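Local coordinates for protein plantacyanin (Spinacia oleracea, PDB 1F56) that probably carries electrons as a basic blue cupredoxin, cycling a single copper ion held in a small beta barrel between its oxidised and reduced states, at residues 22-27 against 60-65; 5-10 against 34-39; 42-47 against 85-90. All coordinates share one frame; numbering follows the deposited sequence.

Contact 1. Residues 22-27 against 60-65; sequences GDVLVF and QDRIKL
The carbonyl oxygen of Ile63 is held twice from the facing strand. Leu25 N donates to Ile63 O at 2.8 Å along a nearly straight N-H line (172°), although the donor stands above the carbonyl plane, and Val24 CA adds a CA-H...O contact to Ile63 O at 3.5 Å. Ile63 N donates in turn to Leu25 O, which defines a hydrogen-bonded antiparallel pair; Val24-Lys64 and Val26-Arg62 are the non-hydrogen-bonded pairs. Farther along, Gln60 and Asp61 both face Phe27, a classic beta bulge, and Phe27 N reaches Asp61 O at 3.0 Å. Side chains alternate between two faces. On one, Leu25 crosses Leu65 at about a right angle, CD1 of Leu25 lying 3.8 Å from Leu65 CD2, while CD1 of Ile63 touches CE1 of Phe27 at 3.9 Å. On the other, the guanidinium of Arg62 spreads one face over Val26 CG2, and its NH1 lies 3.2 Å from Val24 CG1. Asp61, on the inner face, pairs its carboxylate with Tyr29 OH and Ser58 OG. The chemistry is therefore divided: hydrocarbon faces the barrel interior, where the carboxylate of Asp61 has hydroxyl partners, while exposed Arg62 and Lys64 lie beside Val24 and buried Val26 on the other face.

Contact 2. Residues 5-10 against 34-39; sequences IGWSFN and HNVVAV. With CU1 (copper (I) ion), chain F.
In this cupredoxin fold, the loop carrying Trp7 and Phe9 packs against the copper ligand His34, and the three rings form an aromatic cluster. The CB of Trp7 points toward residues 34-36, and CG is anti to the backbone N (chi1 -163°), which carries the indole across to that segment. CD1 comes first, 3.7 Å from Val36 CG2 and 4.0 Å from CB of His34. NE1, next round the ring, donates to a backbone oxygen: Trp7 NE1 to Asn35 O is 2.8 Å with an N-H angle of 164°. The acceptor lies near the indole plane, whereas the donor stands well above the carbonyl plane, on no lone pair. Over one face of the five-membered ring sits CG2 of Val36, a CH-pi contact in which that methyl is 3.8 Å from the ring centroid. Farther along, the indole meets the ring of Phe27 edge-to-face, CE3 packing on it, and CZ3 at the far side reaches Ile86. The bond and the methyl together fix the rotation of the indole beside the metal site. His34 and Phe9 form an offset edge-to-face pair, the edge belonging to His34, with planes at 72° and CE1 of His34 3.7 Å from CE2 of Phe9. Cys74, His79 and Met84 complete the copper site. The ring atom bonded to CE1 binds the metal, His34 ND1 to CU being 2.0 Å.

Contact 3. Residues 42-47 against 85-90; sequences RGYASC and KIAINA
Over one face of the Tyr44 ring stands the ammonium of Lys85, a cation-pi pair in which NZ lies 4.7 Å from the ring centroid and 11° off its normal; the backbone N of Ile86 lies at the ring edge, near its plane, and the ring of Tyr71 meets it as well. The pair joins the short helix 41-45 of this cupredoxin barrel to strand 85-90, an outermost strand of the four-stranded antiparallel sheet. Tyr44 CG is anti to the backbone N, which lays the ring across the start of the strand, where its CE1 meets CD of Lys85 at 3.6 Å and its CZ meets Ala87 CB at 3.9 Å. Lys85 crosses the ring at about a right angle. Its CG sits in the crowded position between backbone N and carbonyl carbon, and a bend at chi3 (76°) folds the chain back to the helix end. There NZ donates to Tyr44 O at 3.2 Å, in the carbonyl plane; the negative end of the helix probably favours the charged ammonium. A water accepts from Ala87 N and also bonds Tyr44 OH at 3.2 Å. Disulfide-linked to Cys80, Cys47 rests its SG 3.5 Å from CE of Lys85.

Overall arrangement
The three contacts belong to one small beta barrel, their centres about 12 Å (1 and 2), about 11 Å (2 and 3) and about 16 Å (1 and 3) apart. Contacts 1 and 2 share a sheet, strand 2-6 lying parallel beside 24-28, with Ile5 N probably bonded to Val26 O; contacts 2 and 3 both reach the four-stranded sheet through 36-39 and 85-90. Along the chain, the segments of contact 1 alternate with those of contacts 2 and 3, whereas contact 2 closes before contact 3 opens. Phe27 of contact 1 meets both Trp7 and Ile86, so the hydrophobic interior is continuous between the sheets, with the copper ligand His34 in contact 2.

Contact 1. Residues 22-27 against 60-65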
# COMPACT_ATOMS: atom_id res chain seq x y z
N GLY A 22 5.07 -9.77 9.69
CA GLY A 22 6.27 -10.37 9.13
C GLY A 22 6.19 -10.66 7.64
O GLY A 22 7.21 -10.77 6.97
N ASP A 23 4.98 -10.80 7.09
CA ASP A 23 4.83 -11.05 5.66
C ASP A 23 5.42 -9.89 4.87
O ASP A 23 5.41 -8.73 5.31
CB ASP A 23 3.35 -11.18 5.26
CG ASP A 23 2.72 -12.48 5.73
OD1 ASP A 23 3.45 -13.41 6.15
OD2 ASP A 23 1.49 -12.56 5.66
N VAL A 24 5.90 -10.20 3.68
CA VAL A 24 6.47 -9.21 2.78
C VAL A 24 5.50 -8.99 1.61
O VAL A 24 5.08 -9.95 0.96
CB VAL A 24 7.84 -9.69 2.20
CG1 VAL A 24 8.41 -8.64 1.24
CG2 VAL A 24 8.83 -9.99 3.34
N LEU A 25 5.10 -7.75 1.38
CA LEU A 25 4.22 -7.45 0.24
C LEU A 25 5.11 -6.88 -0.86
O LEU A 25 5.99 -6.06 -0.59
CB LEU A 25 3.17 -6.40 0.60
CG LEU A 25 2.10 -6.78 1.63
CD1 LEU A 25 1.02 -5.70 1.69
CD2 LEU A 25 1.48 -8.12 1.25
N VAL A 26 4.90 -7.32 -2.09
CA VAL A 26 5.69 -6.79 -3.18
C VAL A 26 4.74 -6.04 -4.10
O VAL A 26 3.94 -6.65 -4.82
CB VAL A 26 6.42 -7.89 -3.97
CG1 VAL A 26 7.33 -7.22 -5.03
CG2 VAL A 26 7.28 -8.78 -3.03
N PHE A 27 4.81 -4.71 -4.06
CA PHE A 27 3.96 -3.87 -4.89
C PHE A 27 4.56 -3.80 -6.30
O PHE A 27 5.69 -3.31 -6.50
CB PHE A 27 3.83 -2.46 -4.29
CG PHE A 27 3.08 -2.42 -2.99
CD1 PHE A 27 3.71 -2.77 -1.80
CD2 PHE A 27 1.73 -2.07 -2.96
CE1 PHE A 27 3.01 -2.76 -0.59
CE2 PHE A 27 1.02 -2.06 -1.76
CZ PHE A 27 1.67 -2.41 -0.57
N GLN A 60 8.54 -2.33 -7.85
CA GLN A 60 8.63 -3.66 -7.24
C GLN A 60 9.17 -3.45 -5.83
O GLN A 60 10.24 -3.93 -5.47
CB GLN A 60 9.57 -4.58 -8.03
CG GLN A 60 10.74 -3.88 -8.68
CD GLN A 60 11.75 -4.85 -9.25
OE1 GLN A 60 11.38 -5.82 -9.92
NE2 GLN A 60 13.03 -4.60 -8.99
N ASP A 61 8.38 -2.72 -5.04
CA ASP A 61 8.73 -2.36 -3.67
C ASP A 61 8.41 -3.48 -2.68
O ASP A 61 7.29 -3.97 -2.63
CB ASP A 61 7.96 -1.08 -3.29
CG ASP A 61 8.14 0.03 -4.31
OD1 ASP A 61 9.30 0.39 -4.57
OD2 ASP A 61 7.13 0.54 -4.85
N ARG A 62 9.42 -3.87 -1.90
CA ARG A 62 9.27 -4.92 -0.90
C ARG A 62 9.05 -4.25 0.44
O ARG A 62 9.93 -3.58 0.96
CB ARG A 62 10.53 -5.78 -0.82
CG ARG A 62 10.71 -6.72 -1.98
CD ARG A 62 11.96 -7.57 -1.81
NE ARG A 62 11.79 -8.88 -2.42
CZ ARG A 62 11.18 -9.91 -1.83
NH1 ARG A 62 10.70 -9.78 -0.60
NH2 ARG A 62 11.05 -11.06 -2.47
N ILE A 63 7.88 -4.46 1.01
CA ILE A 63 7.57 -3.87 2.30
C ILE A 63 7.08 -4.93 3.28
O ILE A 63 6.16 -5.70 2.98
CB ILE A 63 6.48 -2.80 2.12
CG1 ILE A 63 6.95 -1.76 1.09
CG2 ILE A 63 6.17 -2.14 3.46
CD1 ILE A 63 5.96 -0.64 0.86
N LYS A 64 7.71 -4.98 4.45
CA LYS A 64 7.32 -5.93 5.49
C LYS A 64 6.18 -5.37 6.33
O LYS A 64 6.16 -4.19 6.66
CB LYS A 64 8.54 -6.26 6.35
CG LYS A 64 9.69 -6.83 5.51
CD LYS A 64 10.88 -7.26 6.35
CE LYS A 64 11.97 -7.84 5.47
NZ LYS A 64 13.21 -8.16 6.24
N LEU A 65 5.20 -6.22 6.65
CA LEU A 65 4.05 -5.81 7.45
C LEU A 65 4.34 -5.87 8.94
O LEU A 65 5.04 -6.76 9.40
CB LEU A 65 2.88 -6.74 7.16
CG LEU A 65 2.36 -6.76 5.72
CD1 LEU A 65 1.15 -7.70 5.61
CD2 LEU A 65 1.98 -5.34 5.32

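Contact 2. Residues 5-10 against 34-39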
# COMPACT_ATOMS: atom_id res chain seq x y z
N ILE A 5 1.52 -7.81 -4.95
CA ILE A 5 0.29 -7.02 -4.99
C ILE A 5 0.20 -6.32 -6.35
O ILE A 5 1.18 -5.76 -6.82
CB ILE A 5 0.26 -5.94 -3.87
CG1 ILE A 5 0.22 -6.60 -2.49
CG2 ILE A 5 -0.99 -5.06 -4.01
CD1 ILE A 5 -1.00 -7.49 -2.29
N GLY A 6 -0.96 -6.37 -7.00
CA GLY A 6 -1.11 -5.70 -8.29
C GLY A 6 -1.48 -4.27 -7.94
O GLY A 6 -2.64 -3.98 -7.63
N TRP A 7 -0.50 -3.38 -7.98
CA TRP A 7 -0.73 -1.98 -7.60
C TRP A 7 -1.27 -1.15 -8.76
O TRP A 7 -0.51 -0.68 -9.60
CB TRP A 7 0.58 -1.39 -7.07
CG TRP A 7 0.44 -0.13 -6.28
CD1 TRP A 7 1.14 1.03 -6.46
CD2 TRP A 7 -0.40 0.08 -5.14
NE1 TRP A 7 0.80 1.95 -5.51
CE2 TRP A 7 -0.15 1.40 -4.68
CE3 TRP A 7 -1.35 -0.71 -4.45
CZ2 TRP A 7 -0.81 1.95 -3.57
CZ3 TRP A 7 -2.00 -0.17 -3.33
CH2 TRP A 7 -1.72 1.16 -2.90
N SER A 8 -2.58 -0.99 -8.79
CA SER A 8 -3.23 -0.22 -9.84
C SER A 8 -4.50 0.40 -9.29
O SER A 8 -4.85 0.17 -8.13
CB SER A 8 -3.57 -1.12 -11.02
OG SER A 8 -4.03 -0.35 -12.11
N PHE A 9 -5.21 1.18 -10.10
CA PHE A 9 -6.45 1.80 -9.64
C PHE A 9 -7.36 0.72 -9.07
O PHE A 9 -8.08 0.93 -8.11
CB PHE A 9 -7.11 2.56 -10.79
CG PHE A 9 -6.33 3.79 -11.22
CD1 PHE A 9 -6.48 4.99 -10.54
CD2 PHE A 9 -5.39 3.71 -12.25
CE1 PHE A 9 -5.71 6.10 -10.88
CE2 PHE A 9 -4.62 4.82 -12.60
CZ PHE A 9 -4.78 6.01 -11.91
N ASN A 10 -7.30 -0.46 -9.68
CA ASN A 10 -8.09 -1.57 -9.17
C ASN A 10 -7.04 -2.51 -8.55
O ASN A 10 -6.47 -3.36 -9.23
CB ASN A 10 -8.84 -2.27 -10.31
CG ASN A 10 -9.68 -3.44 -9.82
OD1 ASN A 10 -9.17 -4.55 -9.63
ND2 ASN A 10 -10.96 -3.19 -9.58
N HIS A 34 3.04 5.30 -10.63
CA HIS A 34 2.43 5.29 -9.30
C HIS A 34 3.55 5.31 -8.25
O HIS A 34 4.74 5.28 -8.58
CB HIS A 34 1.63 3.98 -9.06
CG HIS A 34 0.54 3.73 -10.04
ND1 HIS A 34 -0.67 4.39 -10.00
CD2 HIS A 34 0.48 2.91 -11.12
CE1 HIS A 34 -1.43 3.99 -11.00
NE2 HIS A 34 -0.75 3.09 -11.70
N ASN A 35 3.14 5.36 -6.99
CA ASN A 35 4.06 5.27 -5.88
C ASN A 35 3.29 4.57 -4.76
O ASN A 35 2.07 4.35 -4.87
CB ASN A 35 4.57 6.65 -5.45
CG ASN A 35 3.52 7.52 -4.82
OD1 ASN A 35 2.36 7.12 -4.67
ND2 ASN A 35 3.91 8.72 -4.43
N VAL A 36 4.01 4.16 -3.71
CA VAL A 36 3.41 3.51 -2.56
C VAL A 36 3.85 4.29 -1.33
O VAL A 36 5.03 4.39 -1.04
CB VAL A 36 3.89 2.06 -2.41
CG1 VAL A 36 3.16 1.41 -1.23
CG2 VAL A 36 3.66 1.29 -3.71
N VAL A 37 2.89 4.87 -0.62
CA VAL A 37 3.20 5.63 0.58
C VAL A 37 2.57 4.91 1.77
O VAL A 37 1.37 4.62 1.74
CB VAL A 37 2.62 7.07 0.47
CG1 VAL A 37 3.10 7.92 1.65
CG2 VAL A 37 3.04 7.71 -0.86
N ALA A 38 3.38 4.62 2.79
CA ALA A 38 2.90 3.96 4.01
C ALA A 38 2.41 5.08 4.91
O ALA A 38 3.19 5.93 5.33
CB ALA A 38 4.06 3.18 4.70
N VAL A 39 1.12 5.08 5.20
CA VAL A 39 0.53 6.15 6.00
C VAL A 39 -0.14 5.63 7.26
O VAL A 39 -0.13 4.43 7.52
CB VAL A 39 -0.54 6.91 5.14
CG1 VAL A 39 0.10 7.42 3.86
CG2 VAL A 39 -1.70 5.97 4.79
CU CU1 F . -1.14 5.71 -8.52

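Contact 3. Residues 42-47 against 85-90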
# COMPACT_ATOMS: atom_id res chain seq x y z
N ARG A 42 -5.57 7.95 9.95
CA ARG A 42 -6.21 9.21 9.54
C ARG A 42 -5.76 9.60 8.13
O ARG A 42 -6.56 10.11 7.33
CB ARG A 42 -5.88 10.33 10.53
CG ARG A 42 -6.45 10.08 11.92
CD ARG A 42 -6.13 11.21 12.89
NE ARG A 42 -4.70 11.30 13.16
CZ ARG A 42 -4.01 10.40 13.87
NH1 ARG A 42 -4.63 9.35 14.38
NH2 ARG A 42 -2.71 10.56 14.05
N GLY A 43 -4.49 9.36 7.81
CA GLY A 43 -4.00 9.68 6.48
C GLY A 43 -4.71 8.82 5.45
O GLY A 43 -5.01 9.26 4.34
N TYR A 44 -4.96 7.56 5.81
CA TYR A 44 -5.66 6.63 4.93
C TYR A 44 -7.10 7.09 4.70
O TYR A 44 -7.60 7.06 3.58
CB TYR A 44 -5.68 5.24 5.58
CG TYR A 44 -6.55 4.23 4.87
CD1 TYR A 44 -6.06 3.47 3.81
CD2 TYR A 44 -7.87 4.01 5.28
CE1 TYR A 44 -6.85 2.51 3.18
CE2 TYR A 44 -8.67 3.06 4.66
CZ TYR A 44 -8.15 2.31 3.61
OH TYR A 44 -8.93 1.32 3.04
N ALA A 45 -7.77 7.53 5.76
CA ALA A 45 -9.16 7.97 5.66
C ALA A 45 -9.37 9.21 4.81
O ALA A 45 -10.44 9.38 4.22
CB ALA A 45 -9.73 8.21 7.06
N SER A 46 -8.37 10.08 4.75
CA SER A 46 -8.50 11.32 4.00
C SER A 46 -7.60 11.37 2.78
O SER A 46 -7.38 12.44 2.23
CB SER A 46 -8.20 12.51 4.91
OG SER A 46 -6.85 12.46 5.36
N CYS A 47 -7.07 10.22 2.38
CA CYS A 47 -6.19 10.16 1.21
C CYS A 47 -5.07 11.19 1.24
O CYS A 47 -4.78 11.83 0.24
CB CYS A 47 -7.01 10.37 -0.06
SG CYS A 47 -7.74 8.82 -0.67
N LYS A 85 -5.74 2.57 -2.59
CA LYS A 85 -5.46 2.60 -1.15
C LYS A 85 -5.85 1.23 -0.59
O LYS A 85 -6.81 0.62 -1.07
CB LYS A 85 -6.29 3.69 -0.46
CG LYS A 85 -7.78 3.44 -0.60
CD LYS A 85 -8.60 4.11 0.49
CE LYS A 85 -8.76 5.59 0.28
NZ LYS A 85 -9.67 6.16 1.32
N ILE A 86 -5.11 0.75 0.41
CA ILE A 86 -5.46 -0.52 1.04
C ILE A 86 -5.08 -0.52 2.50
O ILE A 86 -4.13 0.15 2.92
CB ILE A 86 -4.78 -1.75 0.40
CG1 ILE A 86 -3.28 -1.55 0.33
CG2 ILE A 86 -5.40 -2.03 -0.95
CD1 ILE A 86 -2.53 -2.80 -0.15
N ALA A 87 -5.86 -1.27 3.27
CA ALA A 87 -5.65 -1.43 4.69
C ALA A 87 -5.52 -2.94 4.87
O ALA A 87 -6.43 -3.70 4.52
CB ALA A 87 -6.84 -0.90 5.47
N ILE A 88 -4.38 -3.38 5.39
CA ILE A 88 -4.12 -4.80 5.62
C ILE A 88 -4.01 -5.02 7.12
O ILE A 88 -3.31 -4.27 7.81
CB ILE A 88 -2.77 -5.21 4.97
CG1 ILE A 88 -2.80 -4.93 3.47
CG2 ILE A 88 -2.46 -6.69 5.27
CD1 ILE A 88 -3.85 -5.71 2.73
N ASN A 89 -4.72 -6.02 7.64
CA ASN A 89 -4.65 -6.36 9.06
C ASN A 89 -3.68 -7.53 9.17
O ASN A 89 -4.01 -8.65 8.76
CB ASN A 89 -6.01 -6.77 9.62
CG ASN A 89 -5.96 -7.08 11.12
OD1 ASN A 89 -6.88 -7.69 11.67
ND2 ASN A 89 -4.90 -6.66 11.78
N ALA A 90 -2.49 -7.28 9.69
CA ALA A 90 -1.50 -8.34 9.83
C ALA A 90 -1.59 -8.91 11.25
O ALA A 90 -1.23 -8.24 12.22
CB ALA A 90 -0.10 -7.79 9.57
O HOH W 1 -8.76 -1.77 2.08